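PDB 4WES: nitrogenase molybdenum-iron protein beta chain from Clostridium pasteurianum, which forms, with the alpha chain, the molybdenum-iron component of nitrogenase, which reduces dinitrogen to ammonium, and shares the ligation of an [8Fe-7S] cluster. Local coordinates for residues 5-10 with 378-383; 135-139 with 151-155; 295-299 with 427-431. All coordinates share one frame; numbering follows the deposited sequence. Where two conformers were deposited one is given.

Contact 1 (5-10 with 378-383); sequences TPKEIV and HQWIKN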
loop_
_atom_site.group_PDB
_atom_site.type_symbol
_atom_site.label_atom_id
_atom_site.label_comp_id
_atom_site.label_asym_id
_atom_site.label_seq_id
_atom_site.Cartn_x
_atom_site.Cartn_y
_atom_site.Cartn_z
ATOM N N THR B 5 -4.575 28.242 -3.648
ATOM C CA THR B 5 -5.968 27.849 -3.566
ATOM C C THR B 5 -6.588 28.370 -2.262
ATOM O O THR B 5 -6.185 27.919 -1.189
ATOM C CB THR B 5 -6.086 26.319 -3.622
ATOM O OG1 THR B 5 -5.471 25.897 -4.836
ATOM C CG2 THR B 5 -7.546 25.907 -3.590
ATOM N N PRO B 6 -7.541 29.310 -2.350
ATOM C CA PRO B 6 -8.066 29.856 -1.100
ATOM C C PRO B 6 -9.184 29.018 -0.541
ATOM O O PRO B 6 -9.804 28.219 -1.244
ATOM C CB PRO B 6 -8.600 31.220 -1.515
ATOM C CG PRO B 6 -8.866 31.167 -2.961
ATOM C CD PRO B 6 -8.094 29.980 -3.540
ATOM N N LYS B 7 -9.465 29.240 0.742
ATOM C CA LYS B 7 -10.608 28.604 1.369
ATOM C C LYS B 7 -11.938 29.151 0.838
ATOM O O LYS B 7 -12.901 28.438 0.708
ATOM C CB LYS B 7 -10.514 28.835 2.875
ATOM C CG LYS B 7 -11.614 28.178 3.683
ATOM C CD LYS B 7 -11.409 28.361 5.162
ATOM C CE LYS B 7 -12.581 27.766 5.932
ATOM N NZ LYS B 7 -12.448 27.994 7.388
ATOM N N GLU B 8 -11.988 30.452 0.569
ATOM C CA GLU B 8 -13.242 31.076 0.148
ATOM C C GLU B 8 -13.623 30.626 -1.264
ATOM O O GLU B 8 -12.894 30.848 -2.234
ATOM C CB GLU B 8 -13.118 32.589 0.247
ATOM C CG GLU B 8 -12.736 33.107 1.635
ATOM C CD GLU B 8 -11.332 32.768 2.225
ATOM O OE1 GLU B 8 -10.285 32.620 1.476
ATOM O OE2 GLU B 8 -11.286 32.716 3.510
ATOM N N ILE B 9 -14.750 29.955 -1.361
ATOM C CA ILE B 9 -15.119 29.235 -2.564
ATOM C C ILE B 9 -15.500 30.221 -3.639
ATOM O O ILE B 9 -16.199 31.216 -3.378
ATOM C CB ILE B 9 -16.239 28.214 -2.297
ATOM C CG1 ILE B 9 -15.712 26.967 -1.535
ATOM C CG2 ILE B 9 -16.877 27.768 -3.598
ATOM C CD1 ILE B 9 -16.810 26.216 -0.810
ATOM N N VAL B 10 -15.003 29.980 -4.847
ATOM C CA VAL B 10 -15.339 30.790 -6.015
ATOM C C VAL B 10 -16.089 29.899 -6.965
ATOM O O VAL B 10 -15.652 28.765 -7.282
ATOM C CB VAL B 10 -14.085 31.360 -6.730
ATOM C CG1 VAL B 10 -14.467 32.200 -7.951
ATOM C CG2 VAL B 10 -13.207 32.151 -5.760
ATOM N N HIS B 378 -10.555 20.726 -3.799
ATOM C CA HIS B 378 -9.653 21.223 -2.767
ATOM C C HIS B 378 -10.327 22.319 -1.938
ATOM O O HIS B 378 -10.255 22.319 -0.702
ATOM C CB HIS B 378 -8.342 21.674 -3.380
ATOM C CG HIS B 378 -7.291 21.943 -2.359
ATOM N ND1 HIS B 378 -6.120 22.569 -2.689
ATOM C CD2 HIS B 378 -7.222 21.643 -1.035
ATOM C CE1 HIS B 378 -5.378 22.667 -1.598
ATOM N NE2 HIS B 378 -6.022 22.087 -0.584
ATOM N N GLN B 379 -10.953 23.277 -2.612
ATOM C CA GLN B 379 -11.664 24.335 -1.874
ATOM C C GLN B 379 -12.701 23.748 -0.927
ATOM O O GLN B 379 -12.835 24.201 0.229
ATOM C CB GLN B 379 -12.335 25.337 -2.801
ATOM C CG GLN B 379 -11.354 26.132 -3.646
ATOM C CD GLN B 379 -11.968 27.474 -4.072
ATOM O OE1 GLN B 379 -12.860 27.527 -4.905
ATOM N NE2 GLN B 379 -11.521 28.525 -3.436
ATOM N N TRP B 380 -13.471 22.771 -1.388
ATOM C CA TRP B 380 -14.469 22.163 -0.520
ATOM C C TRP B 380 -13.825 21.525 0.708
ATOM O O TRP B 380 -14.343 21.677 1.819
ATOM C CB TRP B 380 -15.287 21.126 -1.284
ATOM C CG TRP B 380 -15.990 21.655 -2.482
ATOM C CD1 TRP B 380 -16.211 22.974 -2.837
ATOM C CD2 TRP B 380 -16.572 20.871 -3.507
ATOM N NE1 TRP B 380 -16.881 23.035 -4.033
ATOM C CE2 TRP B 380 -17.101 21.753 -4.466
ATOM C CE3 TRP B 380 -16.686 19.492 -3.709
ATOM C CZ2 TRP B 380 -17.758 21.294 -5.602
ATOM C CZ3 TRP B 380 -17.329 19.043 -4.831
ATOM C CH2 TRP B 380 -17.861 19.941 -5.755
ATOM N N ILE B 381 -12.718 20.818 0.491
ATOM C CA ILE B 381 -12.007 20.170 1.587
ATOM C C ILE B 381 -11.531 21.173 2.620
ATOM O O ILE B 381 -11.564 20.906 3.811
ATOM C CB ILE B 381 -10.865 19.314 1.033
ATOM C CG1 ILE B 381 -11.441 18.069 0.352
ATOM C CG2 ILE B 381 -9.878 18.930 2.102
ATOM C CD1 ILE B 381 -10.445 17.314 -0.514
ATOM N N LYS B 382 -11.103 22.352 2.154
ATOM C CA LYS B 382 -10.679 23.380 3.102
ATOM C C LYS B 382 -11.806 23.886 4.003
ATOM O O LYS B 382 -11.547 24.429 5.087
ATOM C CB LYS B 382 -10.070 24.575 2.365
ATOM C CG LYS B 382 -8.746 24.270 1.695
ATOM C CD LYS B 382 -8.266 25.461 0.886
ATOM C CE LYS B 382 -6.883 25.202 0.351
ATOM N NZ LYS B 382 -5.898 25.033 1.462
ATOM N N ASN B 383 -13.041 23.746 3.529
ATOM C CA ASN B 383 -14.206 24.129 4.317
ATOM C C ASN B 383 -14.745 23.029 5.204
ATOM O O ASN B 383 -15.227 23.318 6.298
ATOM C CB ASN B 383 -15.278 24.692 3.401
ATOM C CG ASN B 383 -14.917 26.077 2.914
ATOM O OD1 ASN B 383 -15.239 27.053 3.575
ATOM N ND2 ASN B 383 -14.238 26.169 1.788
HETATM O O HOH W 1 -6.098 23.342 -5.385
HETATM O O HOH W 2 -13.247 27.654 -7.635
#

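Contact 2 (135-139 with 151-155); sequences IHTNT and ANMVQ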
loop_
_atom_site.group_PDB
_atom_site.type_symbol
_atom_site.label_atom_id
_atom_site.label_comp_id
_atom_site.label_asym_id
_atom_site.label_seq_id
_atom_site.Cartn_x
_atom_site.Cartn_y
_atom_site.Cartn_z
ATOM N N ILE B 135 -10.406 2.361 -40.844
ATOM C CA ILE B 135 -11.646 2.780 -40.243
ATOM C C ILE B 135 -11.453 4.137 -39.567
ATOM O O ILE B 135 -10.323 4.591 -39.395
ATOM C CB ILE B 135 -12.168 1.732 -39.230
ATOM C CG1 ILE B 135 -11.357 1.657 -37.946
ATOM C CG2 ILE B 135 -12.251 0.359 -39.896
ATOM C CD1 ILE B 135 -12.042 0.880 -36.860
ATOM N N HIS B 136 -12.545 4.784 -39.189
ATOM C CA HIS B 136 -12.415 6.081 -38.512
ATOM C C HIS B 136 -13.557 6.340 -37.552
ATOM O O HIS B 136 -14.643 5.748 -37.656
ATOM C CB HIS B 136 -12.344 7.262 -39.502
ATOM C CG HIS B 136 -13.672 7.844 -39.860
ATOM N ND1 HIS B 136 -14.554 7.266 -40.758
ATOM C CD2 HIS B 136 -14.265 8.965 -39.415
ATOM C CE1 HIS B 136 -15.636 8.016 -40.844
ATOM N NE2 HIS B 136 -15.489 9.050 -40.034
ATOM N N THR B 137 -13.291 7.263 -36.625
ATOM C CA THR B 137 -14.311 7.971 -35.887
ATOM C C THR B 137 -13.966 9.461 -35.875
ATOM O O THR B 137 -12.913 9.848 -36.350
ATOM C CB THR B 137 -14.504 7.430 -34.463
ATOM O OG1 THR B 137 -15.638 8.052 -33.870
ATOM C CG2 THR B 137 -13.298 7.652 -33.621
ATOM N N ASN B 138 -14.903 10.270 -35.389
ATOM C CA ASN B 138 -14.714 11.717 -35.233
ATOM C C ASN B 138 -14.713 12.046 -33.756
ATOM O O ASN B 138 -15.658 11.690 -33.029
ATOM C CB ASN B 138 -15.840 12.491 -35.945
ATOM C CG ASN B 138 -15.823 12.268 -37.436
ATOM O OD1 ASN B 138 -16.454 11.318 -37.957
ATOM N ND2 ASN B 138 -15.075 13.098 -38.146
ATOM N N THR B 139 -13.657 12.700 -33.308
ATOM C CA THR B 139 -13.384 12.926 -31.882
ATOM C C THR B 139 -13.015 14.383 -31.587
ATOM O O THR B 139 -11.900 14.684 -31.177
ATOM C CB THR B 139 -12.292 11.952 -31.404
ATOM O OG1 THR B 139 -11.173 11.970 -32.292
ATOM C CG2 THR B 139 -12.825 10.540 -31.334
ATOM N N ALA B 151 -15.877 6.125 -26.436
ATOM C CA ALA B 151 -17.200 5.730 -26.901
ATOM C C ALA B 151 -17.328 5.858 -28.395
ATOM O O ALA B 151 -17.946 4.989 -29.061
ATOM C CB ALA B 151 -18.275 6.546 -26.225
ATOM N N ASN B 152 -16.809 6.950 -28.936
ATOM C CA ASN B 152 -16.855 7.208 -30.367
ATOM C C ASN B 152 -16.030 6.197 -31.178
ATOM O O ASN B 152 -16.487 5.689 -32.213
ATOM C CB ASN B 152 -16.401 8.655 -30.666
ATOM C CG ASN B 152 -17.463 9.658 -30.344
ATOM O OD1 ASN B 152 -18.653 9.352 -30.367
ATOM N ND2 ASN B 152 -17.055 10.864 -30.029
ATOM N N MET B 153 -14.864 5.815 -30.687
ATOM C CA MET B 153 -14.063 4.832 -31.393
ATOM C C MET B 153 -14.804 3.495 -31.420
ATOM O O MET B 153 -14.759 2.777 -32.424
ATOM C CB MET B 153 -12.681 4.672 -30.742
ATOM C CG MET B 153 -11.709 3.818 -31.567
ATOM S SD MET B 153 -11.013 4.647 -33.025
ATOM C CE MET B 153 -12.026 4.023 -34.307
ATOM N N VAL B 154 -15.461 3.128 -30.315
ATOM C CA VAL B 154 -16.233 1.871 -30.316
ATOM C C VAL B 154 -17.339 1.944 -31.358
ATOM O O VAL B 154 -17.588 0.972 -32.101
ATOM C CB VAL B 154 -16.776 1.555 -28.908
ATOM C CG1 VAL B 154 -17.610 0.306 -28.917
ATOM C CG2 VAL B 154 -15.632 1.407 -27.903
ATOM N N GLN B 155 -18.036 3.072 -31.439
ATOM C CA GLN B 155 -18.982 3.277 -32.501
ATOM C C GLN B 155 -18.367 3.111 -33.884
ATOM O O GLN B 155 -18.971 2.469 -34.784
ATOM C CB GLN B 155 -19.648 4.652 -32.389
ATOM C CG GLN B 155 -20.707 4.822 -33.463
ATOM C CD GLN B 155 -21.193 6.215 -33.587
ATOM O OE1 GLN B 155 -20.406 7.152 -33.701
ATOM N NE2 GLN B 155 -22.508 6.377 -33.530
HETATM O O HOH W 3 -17.942 7.073 -34.993
#

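Contact 3 (295-299 with 427-431); sequences ERGQL and YKGAI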
loop_
_atom_site.group_PDB
_atom_site.type_symbol
_atom_site.label_atom_id
_atom_site.label_comp_id
_atom_site.label_asym_id
_atom_site.label_seq_id
_atom_site.Cartn_x
_atom_site.Cartn_y
_atom_site.Cartn_z
ATOM N N GLU B 295 -15.776 -16.090 -3.924
ATOM C CA GLU B 295 -15.169 -14.753 -4.019
ATOM C C GLU B 295 -16.087 -13.670 -3.431
ATOM O O GLU B 295 -15.642 -12.797 -2.676
ATOM C CB GLU B 295 -14.888 -14.383 -5.468
ATOM C CG GLU B 295 -13.983 -15.264 -6.256
ATOM C CD GLU B 295 -14.009 -15.091 -7.796
ATOM O OE1 GLU B 295 -14.459 -14.056 -8.312
ATOM O OE2 GLU B 295 -13.511 -16.059 -8.510
ATOM N N ARG B 296 -17.366 -13.739 -3.776
ATOM C CA ARG B 296 -18.322 -12.787 -3.222
ATOM C C ARG B 296 -18.343 -12.890 -1.711
ATOM O O ARG B 296 -18.353 -11.892 -0.983
ATOM C CB ARG B 296 -19.707 -12.991 -3.808
ATOM C CG ARG B 296 -20.698 -11.950 -3.312
ATOM C CD ARG B 296 -22.083 -12.240 -3.857
ATOM N NE ARG B 296 -23.057 -11.175 -3.544
ATOM C CZ ARG B 296 -23.633 -10.942 -2.359
ATOM N NH1 ARG B 296 -23.438 -11.765 -1.323
ATOM N NH2 ARG B 296 -24.428 -9.899 -2.205
ATOM N N GLY B 297 -18.401 -14.117 -1.198
ATOM C CA GLY B 297 -18.439 -14.297 0.229
ATOM C C GLY B 297 -17.182 -13.882 0.957
ATOM O O GLY B 297 -17.244 -13.489 2.120
ATOM N N GLN B 298 -16.027 -13.980 0.291
ATOM C CA GLN B 298 -14.798 -13.435 0.852
ATOM C C GLN B 298 -14.867 -11.900 0.893
ATOM O O GLN B 298 -14.391 -11.285 1.857
ATOM C CB GLN B 298 -13.582 -13.874 0.036
ATOM C CG GLN B 298 -13.262 -15.363 0.188
ATOM C CD GLN B 298 -12.235 -15.807 -0.824
ATOM O OE1 GLN B 298 -12.297 -15.432 -2.008
ATOM N NE2 GLN B 298 -11.290 -16.587 -0.382
ATOM N N LEU B 299 -15.408 -11.287 -0.147
ATOM C CA LEU B 299 -15.597 -9.833 -0.104
ATOM C C LEU B 299 -16.506 -9.438 1.053
ATOM O O LEU B 299 -16.163 -8.521 1.819
ATOM C CB LEU B 299 -16.231 -9.374 -1.427
ATOM C CG LEU B 299 -16.650 -7.905 -1.439
ATOM C CD1 LEU B 299 -15.509 -6.939 -1.150
ATOM C CD2 LEU B 299 -17.365 -7.575 -2.741
ATOM N N TYR B 427 -15.685 -9.137 -7.752
ATOM C CA TYR B 427 -15.461 -9.372 -6.336
ATOM C C TYR B 427 -13.976 -9.314 -6.022
ATOM O O TYR B 427 -13.589 -8.771 -4.969
ATOM C CB TYR B 427 -16.087 -10.706 -5.906
ATOM C CG TYR B 427 -17.543 -10.817 -6.290
ATOM C CD1 TYR B 427 -18.501 -9.940 -5.792
ATOM C CD2 TYR B 427 -17.991 -11.816 -7.149
ATOM C CE1 TYR B 427 -19.847 -10.023 -6.150
ATOM C CE2 TYR B 427 -19.313 -11.909 -7.512
ATOM C CZ TYR B 427 -20.247 -11.020 -7.012
ATOM O OH TYR B 427 -21.555 -11.123 -7.400
ATOM N N LYS B 428 -13.143 -9.819 -6.919
ATOM C CA LYS B 428 -11.700 -9.788 -6.750
ATOM C C LYS B 428 -11.165 -8.352 -6.639
ATOM O O LYS B 428 -10.342 -8.018 -5.780
ATOM C CB LYS B 428 -11.052 -10.490 -7.945
ATOM C CG LYS B 428 -9.541 -10.548 -7.979
ATOM C CD LYS B 428 -8.897 -11.305 -9.151
ATOM C CE LYS B 428 -7.377 -11.113 -9.066
ATOM N NZ LYS B 428 -6.603 -11.534 -10.274
ATOM N N GLY B 429 -11.624 -7.495 -7.538
ATOM C CA GLY B 429 -11.212 -6.104 -7.527
ATOM C C GLY B 429 -11.732 -5.368 -6.310
ATOM O O GLY B 429 -11.043 -4.509 -5.736
ATOM N N ALA B 430 -12.941 -5.702 -5.865
ATOM C CA ALA B 430 -13.503 -5.093 -4.671
ATOM C C ALA B 430 -12.682 -5.437 -3.434
ATOM O O ALA B 430 -12.466 -4.576 -2.574
ATOM C CB ALA B 430 -14.949 -5.542 -4.489
ATOM N N ILE B 431 -12.228 -6.686 -3.341
ATOM C CA ILE B 431 -11.370 -7.102 -2.240
ATOM C C ILE B 431 -10.100 -6.254 -2.235
ATOM O O ILE B 431 -9.656 -5.763 -1.190
ATOM C CB ILE B 431 -11.067 -8.617 -2.355
ATOM C CG1 ILE B 431 -12.322 -9.406 -1.979
ATOM C CG2 ILE B 431 -9.861 -9.026 -1.509
ATOM C CD1 ILE B 431 -12.241 -10.901 -2.381
HETATM O O HOH W 4 -14.466 -11.408 -9.020
#

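Contact 1 (5-10 with 378-383)
Gln379 and Asn383, one turn apart near the end of helix 374-383, reach out to Pro6, Lys7, Glu8 and Val10 of the amino-terminal arm, and illustrate how side-chain amides can fasten an irregular chain. The Gln379 amide is used at both ends. Gln379 NE2 donates to Pro6 O at 2.8 Å, nearly straight (166°) and in the plane of its own amide, though it approaches from above the carbonyl plane of Pro6. A second, weak bond runs from Gln379 NE2 to Glu8 O, 3.0 Å away. On the other branch, Gln379 OE1 accepts from the backbone N of Val10 at 3.3 Å, long but straight. The chain beyond CG is extended, which carries the amide past the edge of the helix and into the bend of the arm.

Asn383 makes a complementary bridge. Its CG lies anti to the carbonyl carbon (chi1 -74°), a turn that lets Asn383 ND2 donate to Lys7 O at 2.8 Å and also back to Gln379 O at 2.9 Å. Two bonds thus fix the rotation of this amide. Ile9 lays CG1 and CD1 against its ND2, and Ile9 CD1 goes on to touch Trp380 CD1 at 3.9 Å. The extended Lys7 chain runs along Lys382 O and Asn383, while Lys382, modelled in two conformers, pairs NZ with Glu402. A water links Thr5 OG1 to His378 ND1; Tyr104 of the alpha chain hydrogen-bonds the same hydroxyl and Glu402 holds His378 NE2.

Because the amides read backbone atoms, the polar grip probably depends more on the path of the arm than on its side chains: three successive carbonyls and one N-H are bound by two neutral groups.

Contact 2 (135-139 with 151-155)
Met153 meets Thr137 and Ile135 with most of its length, a convenient case of a side chain that bends to follow the loop it faces. From the helix, Met153 CB lies 4.2 Å from Thr137 CG2. CG is anti to the backbone N (chi1 -171°), and the chain then bends at chi2 and chi3, bringing SD to the Thr137 methyl and CE on to Ile135 of the strand. Met153 SD comes within 3.8 Å of Thr137 CG2, and the terminal Met153 CE rests between that methyl, at 3.9 Å, and Ile135 CD1, at 4.0 Å, where the two side chains meet at about a right angle. Ala28 and Ala31 of helix 24-33 also pack against Met153.

The hydroxyl branch of Thr137 serves a different purpose. Thr137 OG1 is 3.0 Å from Asn152 O, a weak bond that is not settled, because the proton has another acceptor in reach; a water also joins Thr137 OG1 and Gln155 OE1. CG2, on the other branch, packs onto the helix backbone at Met153 CA. Beyond them, Thr139 and Asn152 run antiparallel side by side, with Thr139 CG2 4.1 Å from Asn152 CB. The polar ends of this last pair are engaged by other parts of the chain: Thr139 OG1 by the carbonyl of Thr104, and Asn152 ND2 by Gln24.

Strand 133-136, at the edge of a parallel sheet, thus runs into a loop that folds against helix 146-161. This is the beta-alpha unit of a Rossmann-like domain, and here the connecting loop carries Ser141, a ligand of the [8Fe-7S] cluster.

Contact 3 (295-299 with 427-431)
Tyr427 lies flat beneath Arg296, and Leu299 fits against Ala430 and Ile431, where helices 290-305 and 426-448 run nearly parallel, with segment axes 8.9 Å apart and inclined at 23°. The tight part begins at the ring: Arg296 CB stands 3.6 Å from the Tyr427 centroid, only 4° off the normal, a CH-pi contact, and Arg296 CG follows at 3.5 Å from Tyr427 CE1. The guanidinium itself does not stack, its plane being 76° from that of the ring, with Tyr427 OH at its edge. With CG anti to its backbone N, Leu299 turns CD2 to Ala430 CB, at 3.6 Å, and to the edge of the ring. Ile431 CG1 closes the row over Leu299 CB.

The other flank is looser and wetter. Of the Glu295 side chain, CB makes the contact, 3.9 Å from Tyr427 CB, and the backbone carbonyl group lies beside it. A water 2.7 Å from Glu295 OE1 accepts from Lys428 N, and Arg189 pairs with the same oxygen.

The direct contacts are thus apolar and CH-pi, with that one water-mediated link. Arg296 NH1 bonds Met514 O of the alpha chain, and Gln298 NE2 bonds Asp209 O of the second beta subunit. Asp274 OD1, shared by Arg296 NE and Tyr427 OH, probably offsets the buried positive charge and fixes guanidinium and hydroxyl relative to each other.

The three contacts show how chemistry follows place. Contact 3 is buried, pairing helix with helix through apolar side chains, and lies where a second beta subunit and the alpha chain also approach. Contact 2, which no other chain touches, is local, joining a strand end to its following helix only 12 residues on; it mixes methyl packing with a water and sits nearest the [8Fe-7S] cluster. Contact 1, farthest from the chain centre and partly exposed, also borders the alpha chain but relies on amide bonds to backbone. It closes a loop of 367 residues within which contact 2 is nested, whereas contact 3 alternates with it along the sequence. No two of them touch or share an element.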